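Local coordinates for protein vanadium-dependent bromoperoxidase (Corallina officinalis, PDB 1QHB) that catalyses the bromination of organic substrates with bromide and hydrogen peroxide, using a bound vanadate, and assembles into a homododecamer, at residues 13-16 / 17-21. Sequence-based numbering, arbitrary orientation.
Sequences KASF and DTRVA
Side chains one turn apart pair along the N-terminal helix 11-28, Lys13 with Asp17 and Phe16 with Val20, at a subunit interface away from the vanadate and calcium sites. CG2 of Val20 sits over one face of the Phe16 ring, 3.9 Å from its centroid and displaced toward the rim at CZ, a CH-pi contact. Phe16 has CG anti to its own N (chi1 171°), which swings the ring out from the helix beside the Val20 side chain. Asp17 OD1 lies at the ring's edge, 3.5 Å from Phe16 CD2, and takes a long, weak salt bridge from Lys13 NZ at 3.4 Å; Asp17 OD2 accepts a hydrogen bond from Gln9 NE2. Replacing Phe16 by alanine is likely to leave the Val20 methyl without its aromatic cover and a gap beside Glu24 of a second subunit. The backbone follows the i to i+4 pattern of an alpha-helix, as in Asp17 N to Lys13 O at 2.9 Å. Ala14 O is gripped twice, by Thr18 N at 3.0 Å and, from the opposite face of its carbonyl plane, by Thr18 OG1 at 2.8 Å, so the hydroxyl of buried Thr18 spends its proton within the helix. A water links Ser15 OG to Arg19 NH1, while Arg19 NH2 forms a salt bridge with Glu573 of the second subunit. On Ala14 and Thr18 pack Ala5 and Asn7, respectively, of a third subunit.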
loop_
_atom_site.group_PDB
_atom_site.type_symbol
_atom_site.label_atom_id
_atom_site.label_comp_id
_atom_site.label_asym_id
_atom_site.label_seq_id
_atom_site.Cartn_x
_atom_site.Cartn_y
_atom_site.Cartn_z
ATOM N N LYS A 13 -2.592 -12.306 14.526
ATOM C CA LYS A 13 -3.004 -11.495 13.392
ATOM C C LYS A 13 -4.496 -11.306 13.269
ATOM O O LYS A 13 -5.030 -10.240 12.922
ATOM C CB LYS A 13 -2.450 -12.122 12.105
ATOM C CG LYS A 13 -2.476 -11.140 10.962
ATOM C CD LYS A 13 -1.704 -9.856 11.257
ATOM C CE LYS A 13 -1.474 -9.059 9.982
ATOM N NZ LYS A 13 -2.674 -9.047 9.097
ATOM N N ALA A 14 -5.272 -12.340 13.608
ATOM C CA ALA A 14 -6.718 -12.276 13.661
ATOM C C ALA A 14 -7.109 -11.320 14.793
ATOM O O ALA A 14 -8.133 -10.650 14.652
ATOM C CB ALA A 14 -7.326 -13.656 13.974
ATOM N N SER A 15 -6.394 -11.331 15.924
ATOM C CA SER A 15 -6.749 -10.412 17.011
ATOM C C SER A 15 -6.501 -8.984 16.550
ATOM O O SER A 15 -7.325 -8.113 16.732
ATOM C CB SER A 15 -5.856 -10.665 18.261
ATOM O OG SER A 15 -6.191 -9.691 19.237
ATOM N N PHE A 16 -5.361 -8.727 15.870
ATOM C CA PHE A 16 -5.019 -7.402 15.385
ATOM C C PHE A 16 -6.062 -6.905 14.406
ATOM O O PHE A 16 -6.520 -5.773 14.462
ATOM C CB PHE A 16 -3.641 -7.417 14.697
ATOM C CG PHE A 16 -3.275 -6.148 13.972
ATOM C CD1 PHE A 16 -2.819 -5.053 14.667
ATOM C CD2 PHE A 16 -3.381 -6.082 12.584
ATOM C CE1 PHE A 16 -2.482 -3.883 14.020
ATOM C CE2 PHE A 16 -3.061 -4.898 11.920
ATOM C CZ PHE A 16 -2.629 -3.755 12.636
ATOM N N ASP A 17 -6.398 -7.766 13.449
ATOM C CA ASP A 17 -7.402 -7.470 12.426
ATOM C C ASP A 17 -8.785 -7.232 13.017
ATOM O O ASP A 17 -9.569 -6.468 12.445
ATOM C CB ASP A 17 -7.450 -8.673 11.430
ATOM C CG ASP A 17 -6.307 -8.658 10.442
ATOM O OD1 ASP A 17 -5.554 -7.681 10.321
ATOM O OD2 ASP A 17 -6.139 -9.692 9.758
ATOM N N THR A 18 -9.160 -7.921 14.103
ATOM C CA THR A 18 -10.471 -7.642 14.735
ATOM C C THR A 18 -10.515 -6.227 15.288
ATOM O O THR A 18 -11.477 -5.471 15.016
ATOM C CB THR A 18 -10.741 -8.688 15.833
ATOM O OG1 THR A 18 -10.774 -9.973 15.226
ATOM C CG2 THR A 18 -12.093 -8.450 16.502
ATOM N N ARG A 19 -9.422 -5.788 15.930
ATOM C CA ARG A 19 -9.310 -4.454 16.523
ATOM C C ARG A 19 -9.334 -3.372 15.466
ATOM O O ARG A 19 -9.928 -2.322 15.730
ATOM C CB ARG A 19 -8.036 -4.358 17.385
ATOM C CG ARG A 19 -8.207 -5.179 18.693
ATOM C CD ARG A 19 -6.926 -5.326 19.495
ATOM N NE ARG A 19 -6.584 -4.069 20.141
ATOM C CZ ARG A 19 -5.847 -3.917 21.233
ATOM N NH1 ARG A 19 -5.344 -4.998 21.807
ATOM N NH2 ARG A 19 -5.656 -2.692 21.661
ATOM N N VAL A 20 -8.669 -3.634 14.324
ATOM C CA VAL A 20 -8.653 -2.643 13.261
ATOM C C VAL A 20 -10.037 -2.557 12.636
ATOM O O VAL A 20 -10.574 -1.480 12.350
ATOM C CB VAL A 20 -7.574 -2.956 12.164
ATOM C CG1 VAL A 20 -7.608 -2.072 10.936
ATOM C CG2 VAL A 20 -6.216 -2.877 12.868
ATOM N N ALA A 21 -10.657 -3.714 12.390
ATOM C CA ALA A 21 -11.999 -3.776 11.818
ATOM C C ALA A 21 -12.976 -3.001 12.706
ATOM O O ALA A 21 -13.860 -2.271 12.237
ATOM C CB ALA A 21 -12.479 -5.224 11.711
HETATM O O HOH W 1 -4.398 -7.802 20.540
#